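Local coordinates for protein salicylate 5-hydroxylase, large oxygenase component (Ralstonia sp., PDB 7C8Z) that hydroxylates salicylate at ring position 5 to give gentisate, as the Rieske-type oxygenase component of a multicomponent NADH-dependent monooxygenase that uses a mononuclear iron, at residues 41-50 with 400-411; 271-279 with 318-327. All blocks are in the same frame, centred on the assembly; numbering follows the deposited sequence.

Along the chain, contact 2 is nested inside the loop that contact 1 closes: residues 41-50 come first, then the strand pair 271-279 with 318-327, then residues 400-411. Their centres lie about 25 Å apart and their nearest atoms about 7 Å, so they do not touch. Contact 2 is part of the seven-stranded antiparallel sheet of the catalytic domain, whereas contact 1 ties an N-terminal loop to the end of helix 387-402, the helix that carries the iron ligand Asp389, and to the loop that follows. Helices 232-238 and 427-440 pack against both. The N-terminal arm is thus fastened to the catalytic domain, and contact 1 also reaches a second subunit.

Contact 1. Residues 41-50 with 400-411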
loop_
_atom_site.group_PDB
_atom_site.type_symbol
_atom_site.label_atom_id
_atom_site.label_comp_id
_atom_site.label_asym_id
_atom_site.label_seq_id
_atom_site.Cartn_x
_atom_site.Cartn_y
_atom_site.Cartn_z
ATOM N N SER A 41 -15.340 -34.801 -7.907
ATOM C CA SER A 41 -14.618 -33.534 -7.918
ATOM C C SER A 41 -14.706 -32.868 -9.292
ATOM O O SER A 41 -13.714 -32.338 -9.805
ATOM C CB SER A 41 -13.157 -33.738 -7.512
ATOM O OG SER A 41 -12.494 -34.571 -8.450
ATOM N N SER A 42 -15.893 -32.877 -9.899
ATOM C CA SER A 42 -16.094 -32.206 -11.179
ATOM C C SER A 42 -16.670 -30.808 -11.030
ATOM O O SER A 42 -16.867 -30.120 -12.037
ATOM C CB SER A 42 -16.989 -33.041 -12.088
ATOM O OG SER A 42 -16.399 -34.303 -12.334
ATOM N N ARG A 43 -16.943 -30.371 -9.804
ATOM C CA ARG A 43 -17.411 -29.015 -9.542
ATOM C C ARG A 43 -16.728 -28.541 -8.268
ATOM O O ARG A 43 -17.010 -29.061 -7.184
ATOM C CB ARG A 43 -18.935 -28.958 -9.407
ATOM C CG ARG A 43 -19.705 -29.636 -10.536
ATOM C CD ARG A 43 -20.765 -28.725 -11.136
ATOM N NE ARG A 43 -21.215 -29.185 -12.448
ATOM C CZ ARG A 43 -22.433 -28.974 -12.941
ATOM N NH1 ARG A 43 -23.335 -28.311 -12.227
ATOM N NH2 ARG A 43 -22.753 -29.426 -14.148
ATOM N N VAL A 44 -15.828 -27.572 -8.398
ATOM C CA VAL A 44 -15.116 -27.006 -7.255
ATOM C C VAL A 44 -15.873 -25.762 -6.804
ATOM O O VAL A 44 -16.024 -24.825 -7.601
ATOM C CB VAL A 44 -13.664 -26.660 -7.606
ATOM C CG1 VAL A 44 -12.943 -26.128 -6.385
ATOM C CG2 VAL A 44 -12.947 -27.875 -8.152
ATOM N N PRO A 45 -16.335 -25.700 -5.558
ATOM C CA PRO A 45 -17.021 -24.493 -5.091
ATOM C C PRO A 45 -16.063 -23.319 -5.002
ATOM O O PRO A 45 -14.865 -23.478 -4.751
ATOM C CB PRO A 45 -17.538 -24.892 -3.705
ATOM C CG PRO A 45 -16.617 -25.976 -3.265
ATOM C CD PRO A 45 -16.259 -26.733 -4.511
ATOM N N PHE A 46 -16.612 -22.120 -5.203
ATOM C CA PHE A 46 -15.778 -20.923 -5.187
ATOM C C PHE A 46 -15.103 -20.727 -3.836
ATOM O O PHE A 46 -13.963 -20.250 -3.781
ATOM C CB PHE A 46 -16.614 -19.691 -5.543
ATOM C CG PHE A 46 -16.911 -19.554 -7.012
ATOM C CD1 PHE A 46 -16.581 -20.563 -7.904
ATOM C CD2 PHE A 46 -17.525 -18.412 -7.498
ATOM C CE1 PHE A 46 -16.861 -20.433 -9.253
ATOM C CE2 PHE A 46 -17.805 -18.280 -8.842
ATOM C CZ PHE A 46 -17.473 -19.292 -9.721
ATOM N N TRP A 47 -15.766 -21.113 -2.743
ATOM C CA TRP A 47 -15.182 -20.896 -1.424
ATOM C C TRP A 47 -13.956 -21.765 -1.161
ATOM O O TRP A 47 -13.282 -21.553 -0.148
ATOM C CB TRP A 47 -16.226 -21.101 -0.320
ATOM C CG TRP A 47 -17.031 -22.356 -0.412
ATOM C CD1 TRP A 47 -18.281 -22.488 -0.939
ATOM C CD2 TRP A 47 -16.658 -23.654 0.068
ATOM N NE1 TRP A 47 -18.707 -23.790 -0.830
ATOM C CE2 TRP A 47 -17.728 -24.526 -0.215
ATOM C CE3 TRP A 47 -15.520 -24.164 0.702
ATOM C CZ2 TRP A 47 -17.696 -25.881 0.114
ATOM C CZ3 TRP A 47 -15.489 -25.507 1.026
ATOM C CH2 TRP A 47 -16.571 -26.352 0.732
ATOM N N ALA A 48 -13.668 -22.751 -2.016
ATOM C CA ALA A 48 -12.402 -23.469 -1.909
ATOM C C ALA A 48 -11.203 -22.558 -2.156
ATOM O O ALA A 48 -10.082 -22.900 -1.760
ATOM C CB ALA A 48 -12.374 -24.644 -2.888
ATOM N N TYR A 49 -11.413 -21.405 -2.795
ATOM C CA TYR A 49 -10.347 -20.455 -3.078
ATOM C C TYR A 49 -10.389 -19.212 -2.202
ATOM O O TYR A 49 -9.438 -18.426 -2.232
ATOM C CB TYR A 49 -10.393 -20.015 -4.550
ATOM C CG TYR A 49 -10.462 -21.147 -5.555
ATOM C CD1 TYR A 49 -9.306 -21.765 -6.014
ATOM C CD2 TYR A 49 -11.686 -21.586 -6.056
ATOM C CE1 TYR A 49 -9.365 -22.793 -6.934
ATOM C CE2 TYR A 49 -11.753 -22.615 -6.979
ATOM C CZ TYR A 49 -10.589 -23.214 -7.413
ATOM O OH TYR A 49 -10.650 -24.236 -8.329
ATOM N N THR A 50 -11.465 -18.999 -1.446
ATOM C CA THR A 50 -11.680 -17.742 -0.748
ATOM C C THR A 50 -11.676 -17.853 0.773
ATOM O O THR A 50 -11.811 -16.824 1.446
ATOM C CB THR A 50 -13.009 -17.117 -1.197
ATOM O OG1 THR A 50 -14.091 -17.974 -0.813
ATOM C CG2 THR A 50 -13.031 -16.928 -2.708
ATOM N N PHE A 400 -14.040 -15.612 -8.046
ATOM C CA PHE A 400 -14.375 -16.442 -6.890
ATOM C C PHE A 400 -14.802 -15.582 -5.707
ATOM O O PHE A 400 -15.847 -15.827 -5.092
ATOM C CB PHE A 400 -13.191 -17.329 -6.499
ATOM C CG PHE A 400 -12.717 -18.230 -7.600
ATOM C CD1 PHE A 400 -13.607 -18.735 -8.532
ATOM C CD2 PHE A 400 -11.377 -18.563 -7.709
ATOM C CE1 PHE A 400 -13.170 -19.555 -9.549
ATOM C CE2 PHE A 400 -10.932 -19.385 -8.725
ATOM C CZ PHE A 400 -11.831 -19.882 -9.646
ATOM N N GLU A 401 -14.013 -14.552 -5.385
ATOM C CA GLU A 401 -14.369 -13.690 -4.260
ATOM C C GLU A 401 -15.696 -12.979 -4.484
ATOM O O GLU A 401 -16.358 -12.598 -3.512
ATOM C CB GLU A 401 -13.270 -12.658 -4.004
ATOM C CG GLU A 401 -11.902 -13.253 -3.748
ATOM C CD GLU A 401 -11.707 -13.645 -2.303
ATOM O OE1 GLU A 401 -12.678 -13.549 -1.526
ATOM O OE2 GLU A 401 -10.578 -14.041 -1.939
ATOM N N GLN A 402 -16.104 -12.812 -5.742
ATOM C CA GLN A 402 -17.338 -12.090 -6.028
ATOM C C GLN A 402 -18.569 -12.838 -5.512
ATOM O O GLN A 402 -19.509 -12.214 -5.004
ATOM C CB GLN A 402 -17.430 -11.846 -7.532
ATOM C CG GLN A 402 -18.723 -11.250 -8.008
ATOM C CD GLN A 402 -18.534 -10.418 -9.254
ATOM O OE1 GLN A 402 -17.471 -9.834 -9.468
ATOM N NE2 GLN A 402 -19.564 -10.360 -10.085
ATOM N N LYS A 403 -18.576 -14.170 -5.610
ATOM C CA LYS A 403 -19.732 -14.982 -5.212
ATOM C C LYS A 403 -19.248 -16.324 -4.678
ATOM O O LYS A 403 -19.380 -17.364 -5.335
ATOM C CB LYS A 403 -20.699 -15.180 -6.383
ATOM C CG LYS A 403 -20.001 -15.466 -7.707
ATOM C CD LYS A 403 -20.883 -15.170 -8.903
ATOM C CE LYS A 403 -22.050 -16.136 -8.987
ATOM N NZ LYS A 403 -22.755 -16.060 -10.301
ATOM N N PRO A 404 -18.708 -16.345 -3.456
ATOM C CA PRO A 404 -18.005 -17.549 -2.978
ATOM C C PRO A 404 -18.884 -18.779 -2.794
ATOM O O PRO A 404 -18.338 -19.852 -2.509
ATOM C CB PRO A 404 -17.403 -17.101 -1.638
ATOM C CG PRO A 404 -18.227 -15.930 -1.218
ATOM C CD PRO A 404 -18.683 -15.249 -2.472
ATOM N N THR A 405 -20.206 -18.681 -2.954
ATOM C CA THR A 405 -21.063 -19.859 -2.847
ATOM C C THR A 405 -21.189 -20.623 -4.156
ATOM O O THR A 405 -21.664 -21.762 -4.145
ATOM C CB THR A 405 -22.474 -19.483 -2.368
ATOM O OG1 THR A 405 -22.935 -18.313 -3.058
ATOM C CG2 THR A 405 -22.490 -19.233 -0.867
ATOM N N HIS A 406 -20.786 -20.032 -5.274
ATOM C CA HIS A 406 -20.923 -20.676 -6.570
ATOM C C HIS A 406 -19.851 -21.756 -6.703
ATOM O O HIS A 406 -19.103 -22.050 -5.766
ATOM C CB HIS A 406 -20.842 -19.638 -7.685
ATOM C CG HIS A 406 -21.621 -19.998 -8.910
ATOM N ND1 HIS A 406 -22.818 -20.680 -8.857
ATOM C CD2 HIS A 406 -21.376 -19.770 -10.221
ATOM C CE1 HIS A 406 -23.277 -20.854 -10.084
ATOM N NE2 HIS A 406 -22.422 -20.310 -10.930
ATOM N N ARG A 407 -19.757 -22.351 -7.888
ATOM C CA ARG A 407 -18.858 -23.468 -8.119
ATOM C C ARG A 407 -18.370 -23.421 -9.557
ATOM O O ARG A 407 -19.068 -22.936 -10.452
ATOM C CB ARG A 407 -19.541 -24.814 -7.827
ATOM C CG ARG A 407 -20.470 -25.320 -8.932
ATOM C CD ARG A 407 -21.753 -24.499 -9.011
ATOM N NE ARG A 407 -22.625 -24.916 -10.107
ATOM C CZ ARG A 407 -22.411 -24.635 -11.389
ATOM N NH1 ARG A 407 -21.343 -23.936 -11.756
ATOM N NH2 ARG A 407 -23.267 -25.056 -12.310
ATOM N N THR A 408 -17.168 -23.939 -9.773
ATOM C CA THR A 408 -16.673 -24.090 -11.129
ATOM C C THR A 408 -17.206 -25.390 -11.724
ATOM O O THR A 408 -17.810 -26.220 -11.039
ATOM C CB THR A 408 -15.144 -24.077 -11.163
ATOM O OG1 THR A 408 -14.641 -25.278 -10.567
ATOM C CG2 THR A 408 -14.594 -22.873 -10.403
ATOM N N VAL A 409 -16.982 -25.562 -13.021
ATOM C CA VAL A 409 -17.405 -26.756 -13.739
ATOM C C VAL A 409 -16.176 -27.277 -14.464
ATOM O O VAL A 409 -15.780 -26.730 -15.500
ATOM C CB VAL A 409 -18.548 -26.480 -14.724
ATOM C CG1 VAL A 409 -19.051 -27.790 -15.328
ATOM C CG2 VAL A 409 -19.682 -25.724 -14.044
ATOM N N ILE A 410 -15.549 -28.310 -13.911
ATOM C CA ILE A 410 -14.438 -28.941 -14.604
ATOM C C ILE A 410 -14.908 -30.319 -15.042
ATOM O O ILE A 410 -14.572 -31.338 -14.428
ATOM C CB ILE A 410 -13.188 -29.012 -13.707
ATOM C CG1 ILE A 410 -13.574 -29.369 -12.270
ATOM C CG2 ILE A 410 -12.459 -27.682 -13.706
ATOM C CD1 ILE A 410 -12.392 -29.716 -11.393
ATOM N N GLU A 411 -15.664 -30.353 -16.134
ATOM C CA GLU A 411 -16.291 -31.573 -16.621
ATOM C C GLU A 411 -15.776 -31.967 -17.992
ATOM O O GLU A 411 -16.315 -32.892 -18.608
ATOM C CB GLU A 411 -17.814 -31.421 -16.651
ATOM C CG GLU A 411 -18.459 -31.474 -15.278
ATOM C CD GLU A 411 -19.957 -31.290 -15.335
ATOM O OE1 GLU A 411 -20.521 -31.376 -16.446
ATOM O OE2 GLU A 411 -20.568 -31.061 -14.270
#
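The Phe46 ring is packed on both faces: His406 CB sits over one, 3.7 Å from the ring centroid in a CH-pi contact, and Phe400 CD1 approaches the other. The imidazole of His406 turns its edge to the same ring, with the planes at 85°. Phe400 continues the cluster into Tyr49, an offset stack with centroids 4.2 Å apart and planes at 13°. The first torsion of Phe46 places CG anti to the carbonyl carbon (chi1 -77°), which brings the ring between His406 CB and Phe400. Beyond the rings, Tyr49 OH is hydrogen-bonded to Glu236 OE2, and Leu233 of helix 232-238 touches both Tyr49 and Phe400.

Backbone bonds join the loop before helix 52-63 to the catalytic domain, at the end of helix 387-402 and the loop after it. Phe46 N gives a nearly straight bond of 2.6 Å to His406 O, Thr408 N reaches Val44 O, and Ile410 N bonds Ser42 O at 2.9 Å. Pro45 and Arg407 form a single beta bridge.

The more open side belongs to two partly exposed arginines. Arg43 bends at its second torsion and grips Glu411 side-on: NE and NH2 each lie 2.7 Å from Glu411 OE2, both on the same face of the carboxylate plane. Glu411 itself is buried, with Pro163 of the second subunit packing on it. The Arg407 side chain runs alongside, its guanidinium inclined to that of Arg43, with Arg407 NH2 3.3 Å from Arg43 NH1, two donors and no hydrogen bond. Chemically, the doubly held carboxylate oxygen of Glu411 probably offsets some of the positive charge gathered by the two arginines.

Contact 2. Residues 271-279 with 318-327; sequences FRHAAMIST and GPTAVMTTIF
Ala274, Met276 and Ser278 pair with Thr325, Met323 and Ala321 in antiparallel register, joining neighbouring strands of the seven-stranded sheet in the ring-hydroxylating catalytic domain. The axes of strands 274-278 and 321-326 approach to 4.6 Å at 174°.

Main-chain bonds carry most of the pairing. Met276 N to Met323 O and the return bond from Met323 N to Met276 O are both 2.9 Å, and a similar couple links Ala274 with Thr325. At the other end a classic beta bulge sets in: Thr320 and Ala321 both face Ser278, whose O accepts from Thr320 N at 2.9 Å and Ala321 N at 3.0 Å.

Apolar contacts lie on both faces. On the one with Ala275 and Thr324, Ile277 CG2, anti to its own backbone N, reaches Pro319 CB at 3.4 Å, with Val322 CG2 farther off; Tyr207 and Arg210 of helix 196-211 pack here. The face of Met276 and Met323 lies near the metal site, with the Met323 side chain about 8 Å from the bound iron, Leu428 against Met276 and Ile238 against Met323.

Polar side chains work at the ends. Thr325 OG1 is hydrogen-bonded to Lys239 NZ, which also bonds Arg272 O, and makes a weak bond to Ala274 O. Beside the bulge, Thr279 OG1 donates to Gly318 O at 3.0 Å, tilted 25° from the carbonyl plane.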
loop_
_atom_site.group_PDB
_atom_site.type_symbol
_atom_site.label_atom_id
_atom_site.label_comp_id
_atom_site.label_asym_id
_atom_site.label_seq_id
_atom_site.Cartn_x
_atom_site.Cartn_y
_atom_site.Cartn_z
ATOM N N PHE A 271 -3.170 -38.882 -7.561
ATOM C CA PHE A 271 -3.698 -37.835 -8.435
ATOM C C PHE A 271 -3.180 -36.448 -8.077
ATOM O O PHE A 271 -3.742 -35.444 -8.542
ATOM C CB PHE A 271 -5.232 -37.796 -8.439
ATOM C CG PHE A 271 -5.876 -39.118 -8.716
ATOM C CD1 PHE A 271 -5.394 -39.945 -9.717
ATOM C CD2 PHE A 271 -6.978 -39.530 -7.985
ATOM C CE1 PHE A 271 -5.993 -41.165 -9.976
ATOM C CE2 PHE A 271 -7.582 -40.747 -8.238
ATOM C CZ PHE A 271 -7.088 -41.566 -9.236
ATOM N N ARG A 272 -2.129 -36.353 -7.263
ATOM C CA ARG A 272 -1.625 -35.055 -6.836
ATOM C C ARG A 272 -0.581 -34.496 -7.798
ATOM O O ARG A 272 -0.629 -33.314 -8.152
ATOM C CB ARG A 272 -1.050 -35.162 -5.419
ATOM C CG ARG A 272 -0.079 -36.313 -5.246
ATOM C CD ARG A 272 0.201 -36.611 -3.790
ATOM N NE ARG A 272 1.293 -37.570 -3.659
ATOM C CZ ARG A 272 1.695 -38.084 -2.505
ATOM N NH1 ARG A 272 1.087 -37.733 -1.380
ATOM N NH2 ARG A 272 2.701 -38.948 -2.478
ATOM N N HIS A 273 0.377 -35.319 -8.212
ATOM C CA HIS A 273 1.395 -34.888 -9.156
ATOM C C HIS A 273 0.958 -35.239 -10.568
ATOM O O HIS A 273 0.199 -36.186 -10.781
ATOM C CB HIS A 273 2.745 -35.539 -8.846
ATOM C CG HIS A 273 3.067 -35.614 -7.387
ATOM N ND1 HIS A 273 2.671 -34.651 -6.482
ATOM C CD2 HIS A 273 3.749 -36.542 -6.674
ATOM C CE1 HIS A 273 3.099 -34.982 -5.277
ATOM N NE2 HIS A 273 3.754 -36.125 -5.365
ATOM N N ALA A 274 1.459 -34.482 -11.543
ATOM C CA ALA A 274 1.028 -34.734 -12.913
ATOM C C ALA A 274 2.134 -34.375 -13.890
ATOM O O ALA A 274 3.065 -33.635 -13.567
ATOM C CB ALA A 274 -0.251 -33.959 -13.256
ATOM N N ALA A 275 2.027 -34.933 -15.092
ATOM C CA ALA A 275 2.953 -34.638 -16.176
ATOM C C ALA A 275 2.154 -34.521 -17.463
ATOM O O ALA A 275 1.421 -35.446 -17.823
ATOM C CB ALA A 275 4.030 -35.722 -16.305
ATOM N N MET A 276 2.290 -33.390 -18.147
ATOM C CA MET A 276 1.676 -33.171 -19.450
ATOM C C MET A 276 2.781 -33.271 -20.491
ATOM O O MET A 276 3.723 -32.470 -20.474
ATOM C CB MET A 276 0.965 -31.817 -19.508
ATOM C CG MET A 276 -0.187 -31.704 -18.510
ATOM S SD MET A 276 -1.160 -30.177 -18.531
ATOM C CE MET A 276 -0.140 -29.104 -19.543
ATOM N N ILE A 277 2.664 -34.253 -21.385
ATOM C CA ILE A 277 3.699 -34.629 -22.338
ATOM C C ILE A 277 3.149 -34.402 -23.733
ATOM O O ILE A 277 2.010 -34.788 -24.015
ATOM C CB ILE A 277 4.091 -36.112 -22.168
ATOM C CG1 ILE A 277 4.469 -36.427 -20.718
ATOM C CG2 ILE A 277 5.182 -36.508 -23.141
ATOM C CD1 ILE A 277 3.407 -37.218 -19.986
ATOM N N SER A 278 3.942 -33.788 -24.607
ATOM C CA SER A 278 3.455 -33.584 -25.962
ATOM C C SER A 278 4.606 -33.606 -26.954
ATOM O O SER A 278 5.737 -33.209 -26.642
ATOM C CB SER A 278 2.671 -32.270 -26.116
ATOM O OG SER A 278 1.871 -32.315 -27.291
ATOM N N THR A 279 4.279 -34.057 -28.164
ATOM C CA THR A 279 5.191 -34.082 -29.304
ATOM C C THR A 279 4.698 -33.166 -30.425
ATOM O O THR A 279 4.808 -31.941 -30.337
ATOM C CB THR A 279 5.346 -35.497 -29.877
ATOM O OG1 THR A 279 5.888 -36.365 -28.874
ATOM C CG2 THR A 279 6.277 -35.467 -31.078
ATOM N N GLY A 318 12.035 -37.684 -27.605
ATOM C CA GLY A 318 10.795 -38.111 -28.217
ATOM C C GLY A 318 9.602 -37.248 -27.847
ATOM O O GLY A 318 8.831 -36.839 -28.718
ATOM N N PRO A 319 9.419 -36.936 -26.565
ATOM C CA PRO A 319 8.522 -35.825 -26.225
ATOM C C PRO A 319 9.244 -34.502 -26.418
ATOM O O PRO A 319 10.408 -34.350 -26.044
ATOM C CB PRO A 319 8.179 -36.072 -24.750
ATOM C CG PRO A 319 9.268 -36.952 -24.246
ATOM C CD PRO A 319 9.678 -37.806 -25.405
ATOM N N THR A 320 8.547 -33.538 -27.009
ATOM C CA THR A 320 9.130 -32.216 -27.197
ATOM C C THR A 320 8.849 -31.268 -26.038
ATOM O O THR A 320 9.618 -30.320 -25.833
ATOM C CB THR A 320 8.653 -31.595 -28.509
ATOM O OG1 THR A 320 7.264 -31.882 -28.694
ATOM C CG2 THR A 320 9.442 -32.176 -29.672
ATOM N N ALA A 321 7.768 -31.481 -25.285
ATOM C CA ALA A 321 7.469 -30.614 -24.153
ATOM C C ALA A 321 6.899 -31.443 -23.014
ATOM O O ALA A 321 6.056 -32.317 -23.239
ATOM C CB ALA A 321 6.481 -29.502 -24.537
ATOM N N VAL A 322 7.361 -31.168 -21.791
ATOM C CA VAL A 322 6.819 -31.819 -20.600
ATOM C C VAL A 322 6.679 -30.786 -19.486
ATOM O O VAL A 322 7.664 -30.156 -19.080
ATOM C CB VAL A 322 7.688 -33.001 -20.121
ATOM C CG1 VAL A 322 7.110 -33.602 -18.846
ATOM C CG2 VAL A 322 7.794 -34.070 -21.193
ATOM N N MET A 323 5.456 -30.624 -18.991
ATOM C CA MET A 323 5.153 -29.767 -17.848
ATOM C C MET A 323 4.811 -30.673 -16.672
ATOM O O MET A 323 3.797 -31.377 -16.709
ATOM C CB MET A 323 4.001 -28.818 -18.169
ATOM C CG MET A 323 4.329 -27.818 -19.260
ATOM S SD MET A 323 5.778 -26.826 -18.854
ATOM C CE MET A 323 5.150 -25.900 -17.456
ATOM N N THR A 324 5.650 -30.672 -15.638
ATOM C CA THR A 324 5.498 -31.591 -14.516
ATOM C C THR A 324 5.153 -30.812 -13.254
ATOM O O THR A 324 5.941 -29.980 -12.798
ATOM C CB THR A 324 6.772 -32.409 -14.310
ATOM O OG1 THR A 324 7.027 -33.184 -15.485
ATOM C CG2 THR A 324 6.631 -33.342 -13.108
ATOM N N THR A 325 3.971 -31.066 -12.706
ATOM C CA THR A 325 3.546 -30.455 -11.454
ATOM C C THR A 325 3.848 -31.403 -10.300
ATOM O O THR A 325 3.315 -32.521 -10.257
ATOM C CB THR A 325 2.057 -30.112 -11.488
ATOM O OG1 THR A 325 1.320 -31.197 -12.071
ATOM C CG2 THR A 325 1.827 -28.847 -12.297
ATOM N N ILE A 326 4.710 -30.963 -9.382
ATOM C CA ILE A 326 4.980 -31.679 -8.141
ATOM C C ILE A 326 4.254 -30.939 -7.024
ATOM O O ILE A 326 4.622 -29.813 -6.654
ATOM C CB ILE A 326 6.483 -31.806 -7.861
ATOM C CG1 ILE A 326 7.141 -32.681 -8.930
ATOM C CG2 ILE A 326 6.716 -32.408 -6.480
ATOM C CD1 ILE A 326 8.621 -32.884 -8.725
ATOM N N PHE A 327 3.213 -31.592 -6.513
ATOM C CA PHE A 327 2.308 -31.007 -5.536
ATOM C C PHE A 327 2.984 -30.921 -4.170
ATOM O O PHE A 327 3.648 -31.870 -3.744
ATOM C CB PHE A 327 1.044 -31.865 -5.440
ATOM C CG PHE A 327 -0.202 -31.100 -5.083
ATOM C CD1 PHE A 327 -0.854 -30.325 -6.030
ATOM C CD2 PHE A 327 -0.736 -31.179 -3.806
ATOM C CE1 PHE A 327 -2.010 -29.634 -5.709
ATOM C CE2 PHE A 327 -1.887 -30.491 -3.475
ATOM C CZ PHE A 327 -2.527 -29.716 -4.429
#